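Local coordinates for protein superoxide reductase (Giardia intestinalis, PDB 4D7P) that probably reduces superoxide to hydrogen peroxide at a mononuclear iron centre, protecting the parasite from oxidative stress, at residues N28-M39 against E77-L87. Numbering follows the deposited sequence.
Sequences NHVDIRCGATVM and EPVASFRVCDL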
ATOM      1  N   ASN A  28     -21.355  -7.891   6.380  1.00 28.78           N
ATOM      2  CA  ASN A  28     -20.482  -7.435   5.304  1.00 32.69           C
ATOM      3  C   ASN A  28     -19.035  -7.376   5.782  1.00 31.07           C
ATOM      4  O   ASN A  28     -18.142  -6.924   5.061  1.00 28.66           O
ATOM      5  CB  ASN A  28     -20.935  -6.072   4.761  1.00 29.63           C
ATOM      6  CG  ASN A  28     -20.781  -4.963   5.769  1.00 39.12           C
ATOM      7  OD1 ASN A  28     -20.851  -5.195   6.977  1.00 45.50           O
ATOM      8  ND2 ASN A  28     -20.561  -3.739   5.281  1.00 38.21           N
ATOM      9  N   HIS A  29     -18.821  -7.864   7.000  1.00 28.54           N
ATOM     10  CA  HIS A  29     -17.497  -7.930   7.595  1.00 29.06           C
ATOM     11  C   HIS A  29     -16.771  -9.208   7.201  1.00 25.68           C
ATOM     12  O   HIS A  29     -17.338 -10.301   7.295  1.00 26.15           O
ATOM     13  CB  HIS A  29     -17.592  -7.868   9.109  1.00 21.85           C
ATOM     14  CG  HIS A  29     -16.269  -7.732   9.768  1.00 25.11           C
ATOM     15  ND1 HIS A  29     -15.673  -6.510   9.985  1.00 28.46           N
ATOM     16  CD2 HIS A  29     -15.396  -8.666  10.212  1.00 26.08           C
ATOM     17  CE1 HIS A  29     -14.498  -6.696  10.558  1.00 28.96           C
ATOM     18  NE2 HIS A  29     -14.307  -7.994  10.711  1.00 29.26           N
ATOM     19  N   VAL A  30     -15.512  -9.078   6.804  1.00 25.42           N
ATOM     20  CA  VAL A  30     -14.734 -10.218   6.334  1.00 25.60           C
ATOM     21  C   VAL A  30     -13.443 -10.338   7.139  1.00 25.80           C
ATOM     22  O   VAL A  30     -12.630  -9.427   7.121  1.00 26.54           O
ATOM     23  CB  VAL A  30     -14.380 -10.089   4.838  1.00 27.77           C
ATOM     24  CG1 VAL A  30     -13.560 -11.284   4.387  1.00 23.91           C
ATOM     25  CG2 VAL A  30     -15.641  -9.939   3.994  1.00 29.84           C
ATOM     26  N   ASP A  31     -13.269 -11.440   7.867  1.00 25.70           N
ATOM     27  CA  ASP A  31     -12.018 -11.693   8.598  1.00 26.14           C
ATOM     28  C   ASP A  31     -11.169 -12.691   7.843  1.00 32.55           C
ATOM     29  O   ASP A  31     -11.670 -13.732   7.435  1.00 28.12           O
ATOM     30  CB  ASP A  31     -12.287 -12.229  10.011  1.00 33.63           C
ATOM     31  CG  ASP A  31     -12.879 -11.183  10.925  1.00 38.62           C
ATOM     32  OD1 ASP A  31     -12.155 -10.237  11.304  1.00 41.90           O
ATOM     33  OD2 ASP A  31     -14.069 -11.306  11.265  1.00 45.79           O
ATOM     34  N   ILE A  32      -9.886 -12.382   7.682  1.00 26.96           N
ATOM     35  CA  ILE A  32      -8.980 -13.228   6.916  1.00 25.38           C
ATOM     36  C   ILE A  32      -7.747 -13.649   7.713  1.00 32.23           C
ATOM     37  O   ILE A  32      -7.171 -12.841   8.442  1.00 32.17           O
ATOM     38  CB  ILE A  32      -8.501 -12.510   5.636  1.00 27.52           C
ATOM     39  CG1 ILE A  32      -9.694 -12.117   4.762  1.00 25.70           C
ATOM     40  CG2 ILE A  32      -7.492 -13.379   4.895  1.00 25.46           C
ATOM     41  CD1 ILE A  32      -9.318 -11.339   3.545  1.00 26.50           C
ATOM     42  N   ARG A  33      -7.355 -14.913   7.575  1.00 32.58           N
ATOM     43  CA  ARG A  33      -6.062 -15.390   8.074  1.00 29.86           C
ATOM     44  C   ARG A  33      -5.472 -16.436   7.133  1.00 37.67           C
ATOM     45  O   ARG A  33      -6.209 -17.224   6.526  1.00 34.45           O
ATOM     46  CB  ARG A  33      -6.192 -15.972   9.486  1.00 29.74           C
ATOM     47  CG  ARG A  33      -7.253 -17.025   9.629  1.00 36.72           C
ATOM     48  CD  ARG A  33      -7.115 -17.736  10.970  1.00 51.28           C
ATOM     49  NE  ARG A  33      -6.011 -18.696  10.973  1.00 63.47           N
ATOM     50  CZ  ARG A  33      -5.238 -18.955  12.027  1.00 67.34           C
ATOM     51  NH1 ARG A  33      -5.432 -18.309  13.170  1.00 66.91           N
ATOM     52  NH2 ARG A  33      -4.261 -19.848  11.935  1.00 63.98           N
ATOM     53  N   CYS A  34      -4.148 -16.425   7.009  1.00 39.73           N
ATOM     54  CA  CYS A  34      -3.423 -17.393   6.186  1.00 30.79           C
ATOM     55  C   CYS A  34      -2.518 -18.280   7.048  1.00 32.09           C
ATOM     56  O   CYS A  34      -1.542 -17.792   7.620  1.00 34.26           O
ATOM     57  CB  CYS A  34      -2.575 -16.673   5.144  1.00 29.84           C
ATOM     58  SG  CYS A  34      -3.382 -15.281   4.339  1.00 36.47           S
ATOM     59  N   GLY A  35      -2.824 -19.571   7.155  1.00 34.96           N
ATOM     60  CA  GLY A  35      -4.016 -20.146   6.575  1.00 39.50           C
ATOM     61  C   GLY A  35      -5.010 -20.423   7.682  1.00 47.75           C
ATOM     62  O   GLY A  35      -4.884 -19.876   8.781  1.00 47.92           O
ATOM     63  N   ALA A  36      -5.990 -21.279   7.402  1.00 45.72           N
ATOM     64  CA  ALA A  36      -7.124 -21.469   8.310  1.00 52.68           C
ATOM     65  C   ALA A  36      -6.715 -22.110   9.636  1.00 53.61           C
ATOM     66  O   ALA A  36      -7.137 -21.660  10.702  1.00 63.38           O
ATOM     67  CB  ALA A  36      -8.208 -22.302   7.633  1.00 50.14           C
ATOM     68  N   THR A  37      -5.885 -23.149   9.563  1.00 50.16           N
ATOM     69  CA  THR A  37      -5.489 -23.915  10.742  1.00 64.85           C
ATOM     70  C   THR A  37      -4.057 -23.586  11.169  1.00 67.52           C
ATOM     71  O   THR A  37      -3.781 -23.404  12.356  1.00 67.28           O
ATOM     72  CB  THR A  37      -5.621 -25.433  10.480  1.00 73.98           C
ATOM     73  OG1 THR A  37      -6.936 -25.716   9.981  1.00 69.44           O
ATOM     74  CG2 THR A  37      -5.369 -26.244  11.761  1.00 77.87           C
ATOM     75  N   VAL A  38      -3.151 -23.501  10.199  1.00 60.53           N
ATOM     76  CA  VAL A  38      -1.769 -23.124  10.483  1.00 54.90           C
ATOM     77  C   VAL A  38      -1.453 -21.709   9.989  1.00 47.46           C
ATOM     78  O   VAL A  38      -1.706 -21.373   8.829  1.00 44.45           O
ATOM     79  CB  VAL A  38      -0.775 -24.094   9.834  1.00 54.63           C
ATOM     80  CG1 VAL A  38       0.605 -23.888  10.424  1.00 47.69           C
ATOM     81  CG2 VAL A  38      -1.241 -25.529  10.019  1.00 63.46           C
ATOM     82  N   MET A  39      -0.903 -20.877  10.864  1.00 36.13           N
ATOM     83  CA  MET A  39      -0.527 -19.533  10.460  1.00 40.00           C
ATOM     84  C   MET A  39       0.775 -19.567   9.678  1.00 42.16           C
ATOM     85  O   MET A  39       1.772 -20.104  10.156  1.00 37.79           O
ATOM     86  CB  MET A  39      -0.386 -18.624  11.670  1.00 38.85           C
ATOM     87  CG  MET A  39      -0.171 -17.170  11.296  1.00 33.42           C
ATOM     88  SD  MET A  39      -1.677 -16.327  10.725  1.00 40.33           S
ATOM     89  CE  MET A  39      -2.705 -16.418  12.192  1.00 31.34           C
ATOM     90  N   GLU A  77       1.683 -10.929  11.558  1.00 28.94           N
ATOM     91  CA  GLU A  77       1.251 -12.194  10.969  1.00 26.53           C
ATOM     92  C   GLU A  77       0.202 -11.928   9.907  1.00 24.01           C
ATOM     93  O   GLU A  77      -0.423 -10.875   9.939  1.00 24.06           O
ATOM     94  CB  GLU A  77       0.701 -13.106  12.060  1.00 29.95           C
ATOM     95  CG  GLU A  77       1.703 -13.312  13.175  1.00 37.81           C
ATOM     96  CD  GLU A  77       1.292 -14.422  14.101  1.00 39.98           C
ATOM     97  OE1 GLU A  77       1.517 -15.592  13.744  1.00 52.85           O
ATOM     98  OE2 GLU A  77       0.746 -14.126  15.179  1.00 43.50           O
ATOM     99  N   PRO A  78       0.025 -12.861   8.953  1.00 27.67           N
ATOM    100  CA  PRO A  78      -0.889 -12.615   7.821  1.00 21.64           C
ATOM    101  C   PRO A  78      -2.358 -12.788   8.177  1.00 26.22           C
ATOM    102  O   PRO A  78      -2.971 -13.823   7.896  1.00 26.13           O
ATOM    103  CB  PRO A  78      -0.462 -13.662   6.784  1.00 26.48           C
ATOM    104  CG  PRO A  78       0.135 -14.777   7.618  1.00 30.77           C
ATOM    105  CD  PRO A  78       0.867 -14.052   8.727  1.00 24.77           C
ATOM    106  N   VAL A  79      -2.907 -11.749   8.799  1.00 26.67           N
ATOM    107  CA  VAL A  79      -4.334 -11.602   8.995  1.00 22.87           C
ATOM    108  C   VAL A  79      -4.794 -10.295   8.365  1.00 25.30           C
ATOM    109  O   VAL A  79      -3.980  -9.399   8.083  1.00 21.78           O
ATOM    110  CB  VAL A  79      -4.699 -11.595  10.490  1.00 24.24           C
ATOM    111  CG1 VAL A  79      -4.189 -12.865  11.157  1.00 24.06           C
ATOM    112  CG2 VAL A  79      -4.085 -10.396  11.169  1.00 23.72           C
ATOM    113  N   ALA A  80      -6.098 -10.180   8.156  1.00 22.70           N
ATOM    114  CA  ALA A  80      -6.677  -8.928   7.703  1.00 18.51           C
ATOM    115  C   ALA A  80      -8.172  -8.899   7.969  1.00 21.76           C
ATOM    116  O   ALA A  80      -8.793  -9.939   8.190  1.00 26.04           O
ATOM    117  CB  ALA A  80      -6.399  -8.710   6.189  1.00 20.68           C
ATOM    118  N   SER A  81      -8.757  -7.705   7.962  1.00 20.84           N
ATOM    119  CA  SER A  81     -10.206  -7.643   7.852  1.00 24.22           C
ATOM    120  C   SER A  81     -10.668  -6.472   6.995  1.00 24.48           C
ATOM    121  O   SER A  81      -9.983  -5.458   6.859  1.00 20.26           O
ATOM    122  CB  SER A  81     -10.866  -7.600   9.239  1.00 28.59           C
ATOM    123  OG  SER A  81     -10.318  -6.601  10.072  1.00 38.73           O
ATOM    124  N   PHE A  82     -11.831  -6.664   6.391  1.00 24.65           N
ATOM    125  CA  PHE A  82     -12.454  -5.679   5.532  1.00 22.35           C
ATOM    126  C   PHE A  82     -13.897  -5.558   5.917  1.00 27.00           C
ATOM    127  O   PHE A  82     -14.445  -6.419   6.606  1.00 26.85           O
ATOM    128  CB  PHE A  82     -12.347  -6.086   4.076  1.00 21.24           C
ATOM    129  CG  PHE A  82     -10.940  -6.246   3.602  1.00 25.38           C
ATOM    130  CD1 PHE A  82     -10.213  -7.379   3.915  1.00 22.54           C
ATOM    131  CD2 PHE A  82     -10.335  -5.255   2.842  1.00 29.03           C
ATOM    132  CE1 PHE A  82      -8.911  -7.532   3.474  1.00 27.72           C
ATOM    133  CE2 PHE A  82      -9.042  -5.405   2.399  1.00 32.65           C
ATOM    134  CZ  PHE A  82      -8.326  -6.547   2.721  1.00 28.58           C
ATOM    135  N   ARG A  83     -14.529  -4.488   5.473  1.00 24.47           N
ATOM    136  CA  ARG A  83     -15.961  -4.398   5.642  1.00 28.16           C
ATOM    137  C   ARG A  83     -16.509  -3.892   4.327  1.00 28.74           C
ATOM    138  O   ARG A  83     -16.296  -2.746   3.955  1.00 25.15           O
ATOM    139  CB  ARG A  83     -16.322  -3.490   6.807  1.00 31.98           C
ATOM    140  CG  ARG A  83     -17.770  -3.600   7.234  1.00 39.46           C
ATOM    141  CD  ARG A  83     -17.978  -3.009   8.608  1.00 44.53           C
ATOM    142  NE  ARG A  83     -18.516  -4.001   9.525  1.00 51.54           N
ATOM    143  CZ  ARG A  83     -17.986  -4.308  10.701  1.00 54.38           C
ATOM    144  NH1 ARG A  83     -16.895  -3.694  11.124  1.00 58.12           N
ATOM    145  NH2 ARG A  83     -18.558  -5.235  11.457  1.00 60.75           N
ATOM    146  N   VAL A  84     -17.191  -4.771   3.614  1.00 29.10           N
ATOM    147  CA  VAL A  84     -17.544  -4.497   2.240  1.00 27.84           C
ATOM    148  C   VAL A  84     -18.731  -3.557   2.110  1.00 31.05           C
ATOM    149  O   VAL A  84     -19.830  -3.853   2.561  1.00 33.16           O
ATOM    150  CB  VAL A  84     -17.846  -5.802   1.486  1.00 27.96           C
ATOM    151  CG1 VAL A  84     -18.265  -5.496   0.054  1.00 41.12           C
ATOM    152  CG2 VAL A  84     -16.622  -6.704   1.508  1.00 27.70           C
ATOM    153  N   CYS A  85     -18.504  -2.415   1.476  1.00 28.17           N
ATOM    154  CA  CYS A  85     -19.597  -1.499   1.167  1.00 28.02           C
ATOM    155  C   CYS A  85     -20.564  -2.125   0.192  1.00 36.83           C
ATOM    156  O   CYS A  85     -20.133  -2.766  -0.762  1.00 40.48           O
ATOM    157  CB  CYS A  85     -19.060  -0.200   0.574  1.00 30.54           C
ATOM    158  SG  CYS A  85     -18.112   0.775   1.721  1.00 38.99           S
ATOM    159  N   ASP A  86     -21.863  -1.942   0.426  1.00 37.73           N
ATOM    160  CA  ASP A  86     -22.863  -2.381  -0.537  1.00 42.07           C
ATOM    161  C   ASP A  86     -22.616  -3.827  -0.992  1.00 44.26           C
ATOM    162  O   ASP A  86     -22.437  -4.068  -2.187  1.00 42.23           O
ATOM    163  CB  ASP A  86     -22.857  -1.453  -1.756  1.00 38.61           C
ATOM    164  CG  ASP A  86     -23.083   0.007  -1.391  1.00 52.96           C
ATOM    165  OD1 ASP A  86     -23.960   0.285  -0.545  1.00 57.65           O
ATOM    166  OD2 ASP A  86     -22.384   0.879  -1.950  1.00 55.22           O
ATOM    167  N   LEU A  87     -22.575  -4.772  -0.049  1.00 40.76           N
ATOM    168  CA  LEU A  87     -22.196  -6.160  -0.359  1.00 36.75           C
ATOM    169  C   LEU A  87     -23.103  -6.802  -1.405  1.00 41.81           C
ATOM    170  O   LEU A  87     -22.664  -7.657  -2.188  1.00 35.40           O
ATOM    171  CB  LEU A  87     -22.199  -7.019   0.909  1.00 36.05           C
ATOM    172  CG  LEU A  87     -21.788  -8.496   0.756  1.00 42.55           C
ATOM    173  CD1 LEU A  87     -20.327  -8.627   0.370  1.00 33.66           C
ATOM    174  CD2 LEU A  87     -22.070  -9.310   2.024  1.00 36.11           C
TER
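Ile32 and Ala80 form a hydrogen-bonded antiparallel pair within the ladder joining strands 29-34 and 79-83, with Ile32 N reaching Ala80 O at 2.7 Å and Ala80 N returning to Ile32 O at 2.9 Å. The tight side faces the other sheet of the beta-sandwich: Ile32, beside the short Ala80, touches strands 48-57 and 90-99, Phe82 meets Leu53 of the first and Val30 Leu93 of the second. Ile32 CG1 lies anti to the carbonyl carbon (chi1 -58°), and the extended chain beyond it brings CD1 obliquely to Phe82 CE1, 3.8 Å away.

Looser and polar are the partly exposed His29, Asp31, Arg33 and Arg83. His29 ND1 sits over the centre of the Arg83 guanidinium, 3.3 Å from CZ, with the two planes 48° apart and no hydrogen bond between them; His29 NE2 bonds weakly to Asp31 OD1. Just before strand 29-34, Asn28 ND2 donates to Val84 O at 2.8 Å, from above the carbonyl plane, and also to Glu77 of the second subunit. Towards the iron end, Met39 SD packs against Pro78 CG at 3.9 Å. Ser81 OG bonds to Ser81 of the second subunit, which backbone hydrogen bonds from Glu77, Arg83 and Cys85 also reach. The chemistry implies a buried apolar face closing the sandwich and a partly exposed one carrying His29, Asp31 and Arg83.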